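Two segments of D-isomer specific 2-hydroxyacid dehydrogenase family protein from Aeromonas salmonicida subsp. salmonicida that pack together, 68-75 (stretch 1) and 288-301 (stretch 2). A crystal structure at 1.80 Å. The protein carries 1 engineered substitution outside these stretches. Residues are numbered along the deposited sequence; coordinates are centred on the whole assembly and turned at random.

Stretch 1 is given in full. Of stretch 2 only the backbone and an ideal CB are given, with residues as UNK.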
# COMPACT_ATOMS: atom_id res chain seq x y z
N LEU A 68 22.57 13.19 -10.51
CA LEU A 68 21.69 12.71 -9.43
C LEU A 68 22.43 11.88 -8.38
O LEU A 68 23.12 10.92 -8.73
CB LEU A 68 20.53 11.89 -10.01
CG LEU A 68 19.53 11.34 -8.98
CD1 LEU A 68 18.79 12.48 -8.29
CD2 LEU A 68 18.55 10.41 -9.64
N SER A 69 22.28 12.29 -7.12
CA SER A 69 22.86 11.68 -5.93
C SER A 69 21.83 10.99 -5.05
O SER A 69 22.11 9.94 -4.43
CB SER A 69 23.51 12.80 -5.10
OG SER A 69 24.69 13.22 -5.76
N TRP A 70 20.66 11.62 -4.94
CA TRP A 70 19.57 11.12 -4.09
C TRP A 70 18.17 11.40 -4.68
O TRP A 70 17.81 12.53 -5.02
CB TRP A 70 19.70 11.66 -2.67
CG TRP A 70 18.52 11.41 -1.80
CD1 TRP A 70 17.80 10.24 -1.68
CD2 TRP A 70 17.89 12.36 -0.95
NE1 TRP A 70 16.77 10.42 -0.81
CE2 TRP A 70 16.80 11.72 -0.35
CE3 TRP A 70 18.14 13.70 -0.65
CZ2 TRP A 70 15.93 12.38 0.54
CZ3 TRP A 70 17.29 14.36 0.24
CH2 TRP A 70 16.20 13.68 0.83
N PHE A 71 17.40 10.33 -4.79
CA PHE A 71 16.00 10.37 -5.30
C PHE A 71 15.11 9.91 -4.16
O PHE A 71 15.21 8.77 -3.69
CB PHE A 71 15.92 9.40 -6.48
CG PHE A 71 14.55 9.28 -7.13
CD1 PHE A 71 13.44 9.93 -6.63
CD2 PHE A 71 14.41 8.41 -8.20
CE1 PHE A 71 12.15 9.74 -7.24
CE2 PHE A 71 13.15 8.23 -8.80
CZ PHE A 71 12.03 8.89 -8.30
N GLN A 72 14.28 10.82 -3.68
CA GLN A 72 13.23 10.50 -2.73
C GLN A 72 11.95 10.22 -3.53
O GLN A 72 11.37 11.15 -4.13
CB GLN A 72 12.96 11.66 -1.79
CG GLN A 72 11.76 11.44 -0.82
CD GLN A 72 12.03 10.34 0.17
OE1 GLN A 72 13.01 10.39 0.95
NE2 GLN A 72 11.16 9.31 0.16
N SER A 73 11.54 8.95 -3.54
CA SER A 73 10.23 8.55 -4.11
C SER A 73 9.09 9.03 -3.22
O SER A 73 9.20 9.05 -2.00
CB SER A 73 10.14 7.03 -4.29
OG SER A 73 8.80 6.64 -4.64
N THR A 74 7.98 9.44 -3.83
CA THR A 74 6.81 9.89 -3.06
C THR A 74 5.92 8.71 -2.78
O THR A 74 4.91 8.82 -2.08
CB THR A 74 5.95 10.94 -3.87
OG1 THR A 74 5.63 10.39 -5.15
CG2 THR A 74 6.71 12.21 -4.07
N TYR A 75 6.28 7.56 -3.34
CA TYR A 75 5.48 6.35 -3.17
C TYR A 75 6.27 5.30 -2.42
O TYR A 75 7.52 5.24 -2.47
CB TYR A 75 5.14 5.74 -4.53
CG TYR A 75 4.06 6.39 -5.33
CD1 TYR A 75 3.25 7.38 -4.77
CD2 TYR A 75 3.82 5.99 -6.65
CE1 TYR A 75 2.21 7.95 -5.51
CE2 TYR A 75 2.79 6.57 -7.39
CZ TYR A 75 2.00 7.54 -6.81
OH TYR A 75 0.97 8.12 -7.50
N UNK A 288 3.08 14.80 4.97
CA UNK A 288 3.89 13.78 5.63
C UNK A 288 5.11 13.36 4.84
O UNK A 288 6.16 13.08 5.42
CB UNK A 288 3.03 12.55 5.91
N UNK A 289 4.97 13.34 3.52
CA UNK A 289 6.10 13.00 2.65
C UNK A 289 7.17 14.12 2.73
O UNK A 289 8.36 13.84 2.76
CB UNK A 289 5.63 12.80 1.21
N UNK A 290 6.74 15.38 2.79
CA UNK A 290 7.70 16.49 2.86
C UNK A 290 8.51 16.44 4.13
O UNK A 290 9.70 16.77 4.14
CB UNK A 290 6.98 17.84 2.76
N UNK A 291 7.87 16.01 5.22
CA UNK A 291 8.53 15.81 6.49
C UNK A 291 9.61 14.73 6.37
O UNK A 291 10.71 14.90 6.89
CB UNK A 291 7.51 15.44 7.57
N UNK A 292 9.31 13.64 5.66
CA UNK A 292 10.30 12.57 5.38
C UNK A 292 11.46 13.12 4.56
O UNK A 292 12.63 12.84 4.86
CB UNK A 292 9.65 11.40 4.64
N UNK A 293 11.12 13.90 3.55
CA UNK A 293 12.13 14.53 2.70
C UNK A 293 13.07 15.43 3.51
O UNK A 293 14.29 15.29 3.44
CB UNK A 293 11.45 15.34 1.60
N UNK A 294 12.51 16.35 4.29
CA UNK A 294 13.36 17.29 5.03
C UNK A 294 14.24 16.59 6.09
O UNK A 294 15.40 16.97 6.25
CB UNK A 294 12.48 18.35 5.71
N UNK A 295 13.73 15.56 6.77
CA UNK A 295 14.56 14.83 7.75
C UNK A 295 15.69 14.10 7.01
O UNK A 295 16.84 14.12 7.45
CB UNK A 295 13.72 13.84 8.55
N UNK A 296 15.37 13.47 5.88
CA UNK A 296 16.38 12.81 5.05
C UNK A 296 17.36 13.80 4.45
O UNK A 296 18.54 13.49 4.31
CB UNK A 296 15.71 12.01 3.93
N UNK A 297 16.89 15.00 4.11
CA UNK A 297 17.78 16.03 3.56
C UNK A 297 18.87 16.42 4.57
O UNK A 297 20.05 16.49 4.23
CB UNK A 297 16.97 17.27 3.16
N UNK A 298 18.46 16.65 5.81
CA UNK A 298 19.44 16.91 6.90
C UNK A 298 20.50 15.82 7.04
O UNK A 298 21.68 16.13 7.20
CB UNK A 298 18.71 17.05 8.23
N UNK A 299 20.10 14.55 6.98
CA UNK A 299 21.06 13.44 7.02
C UNK A 299 21.94 13.45 5.77
O UNK A 299 23.17 13.37 5.84
CB UNK A 299 20.33 12.10 7.14
N UNK A 300 21.31 13.63 4.61
CA UNK A 300 22.04 13.64 3.34
C UNK A 300 23.19 14.66 3.25
O UNK A 300 24.30 14.31 2.81
CB UNK A 300 21.05 13.92 2.21
N UNK A 301 22.93 15.90 3.65
CA UNK A 301 23.96 16.95 3.53
C UNK A 301 25.03 16.83 4.61
O UNK A 301 26.08 17.46 4.48
CB UNK A 301 23.31 18.33 3.60

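The helix of stretch 2 runs nearly antiparallel to strand 70-73, at 158° between their directions, with the axes 9.8 Å apart at closest approach. On the strand, Trp70 and Gln72 point their CB atoms toward the helix while Phe71 and Ser73 point away, so the helix meets an indole and an amide, flanked by Ser69 and Thr74.

Position 288 has nothing of stretch 1 within 5.5 Å of its ideal CB and accepts almost any helix-compatible residue; it is Asp288. Position 289 points toward the strand end, its ideal CB 5.2 Å from Thr74 O. The gap suits a medium apolar side chain such as valine, leucine or isoleucine. Val289 fills it in the t rotamer, bringing CG2 to 4.2 Å from Thr74 O and CG1 to 4.4 Å from Thr74 CG2. Positions 290 and 291 are unconstrained by the strand, the first pointing away and the second out of reach; they are Ala290 and Gln291.

At 292 the CB points sideways, 5.1 Å from Gln72 OE1. A branched apolar chain could skirt the amide, and a polar donor might reach it. Ile292 takes the first course, with CG2 3.9 Å from Gln72 OE1.

Position 293 also points sideways, but its ideal CB lies 4.6 Å from Gln72 CG and 5.1 Å from Trp70 CH2. A long apolar or aromatic side chain could turn back along these surfaces. Phe293 does so with chi1 at 176°: its ring lies within 10° of parallel to the Trp70 six-membered ring, but slid apart so that the two barely overlap, with Phe293 CE1 3.6 Å from Trp70 CH2. Gln72 CB approaches the edge of the phenyl ring.

Positions 294 and 295 point away and sideways respectively, with no strand atom near their ideal CB atoms, and tolerate many residues; they are Val294 and Arg295.

Position 296 is the most restricted. Its ideal CB is only 3.4 Å from Trp70 CZ2, a tight fit that disfavours branching at CB, while Gln72 OE1, 4.3 Å away, offers an acceptor. A small residue or a short donor would suit, among them alanine, serine and asparagine. Asn296 donates from ND2 to Gln72 OE1 over 3.2 Å, and its OD1 accepts a hydrogen bond from the side chain at 299.

Position 297 points sideways beside the indole, its ideal CB 4.1 Å from Trp70 CZ3; apolar or aromatic chains fit. Tyr297 places CB against that atom and sends its hydroxyl to a partner elsewhere in the structure. Positions 298 and 299 have no strand neighbours and could be polar or apolar; they are Ile298 and Arg299.

Position 300 points toward the strand, its ideal CB 4.1 Å from Trp70 CE3, inviting a large apolar or aromatic side chain. Phe300 extends along Trp70, whose CB makes an off-centre CH-pi contact 4.2 Å from the ring centroid, and its CZ reaches 3.7 Å from Ser69 CB. Position 301 lies out of reach and is Ile301.

Stretch 2, residues 288-301: DVAQIFVRNYIRFI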
# COMPACT_ATOMS: atom_id res chain seq x y z
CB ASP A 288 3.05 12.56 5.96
CG ASP A 288 2.08 12.81 7.09
OD1 ASP A 288 2.19 13.85 7.79
OD2 ASP A 288 1.21 11.97 7.30
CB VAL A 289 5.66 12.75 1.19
CG1 VAL A 289 6.88 12.50 0.27
CG2 VAL A 289 4.71 11.57 1.09
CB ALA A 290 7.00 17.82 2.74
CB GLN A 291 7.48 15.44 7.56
CG GLN A 291 7.96 15.47 9.00
CD GLN A 291 6.84 15.11 10.01
OE1 GLN A 291 7.07 15.13 11.22
NE2 GLN A 291 5.65 14.81 9.50
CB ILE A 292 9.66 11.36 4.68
CG1 ILE A 292 8.74 10.61 5.66
CG2 ILE A 292 10.70 10.39 4.14
CD1 ILE A 292 7.86 9.54 4.97
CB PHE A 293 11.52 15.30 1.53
CG PHE A 293 12.57 16.03 0.70
CD1 PHE A 293 13.22 15.37 -0.34
CD2 PHE A 293 12.95 17.33 1.02
CE1 PHE A 293 14.22 16.02 -1.08
CE2 PHE A 293 13.97 17.98 0.33
CZ PHE A 293 14.61 17.33 -0.75
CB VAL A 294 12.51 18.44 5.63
CG1 VAL A 294 13.29 19.26 6.66
CG2 VAL A 294 11.98 19.31 4.51
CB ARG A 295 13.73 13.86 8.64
CG ARG A 295 12.79 14.54 9.65
CD ARG A 295 12.15 13.53 10.64
NE ARG A 295 11.91 12.22 10.02
CZ ARG A 295 10.70 11.72 9.74
NH1 ARG A 295 10.61 10.52 9.16
NH2 ARG A 295 9.60 12.40 10.04
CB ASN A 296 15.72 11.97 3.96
CG ASN A 296 15.59 10.48 4.34
OD1 ASN A 296 16.25 9.99 5.27
ND2 ASN A 296 14.77 9.76 3.58
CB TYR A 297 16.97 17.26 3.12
CG TYR A 297 17.84 18.37 2.58
CD1 TYR A 297 18.31 18.34 1.28
CD2 TYR A 297 18.15 19.47 3.37
CE1 TYR A 297 19.11 19.36 0.79
CE2 TYR A 297 18.94 20.50 2.90
CZ TYR A 297 19.43 20.44 1.61
OH TYR A 297 20.22 21.45 1.11
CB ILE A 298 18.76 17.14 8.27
CG1 ILE A 298 17.71 18.25 8.22
CG2 ILE A 298 19.82 17.40 9.38
CD1 ILE A 298 18.18 19.57 7.65
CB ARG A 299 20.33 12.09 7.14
CG ARG A 299 19.57 11.82 8.45
CD ARG A 299 18.40 10.88 8.16
NE ARG A 299 17.59 10.55 9.34
CZ ARG A 299 16.29 10.27 9.31
NH1 ARG A 299 15.60 10.29 8.17
NH2 ARG A 299 15.65 9.99 10.44
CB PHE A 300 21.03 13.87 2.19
CG PHE A 300 21.66 14.00 0.84
CD1 PHE A 300 22.19 12.89 0.20
CD2 PHE A 300 21.72 15.23 0.20
CE1 PHE A 300 22.80 13.01 -1.08
CE2 PHE A 300 22.31 15.35 -1.07
CZ PHE A 300 22.85 14.23 -1.71
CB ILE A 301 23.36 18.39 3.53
CG1 ILE A 301 22.74 18.70 4.90
CG2 ILE A 301 22.35 18.55 2.36
CD1 ILE A 301 22.19 20.10 4.99
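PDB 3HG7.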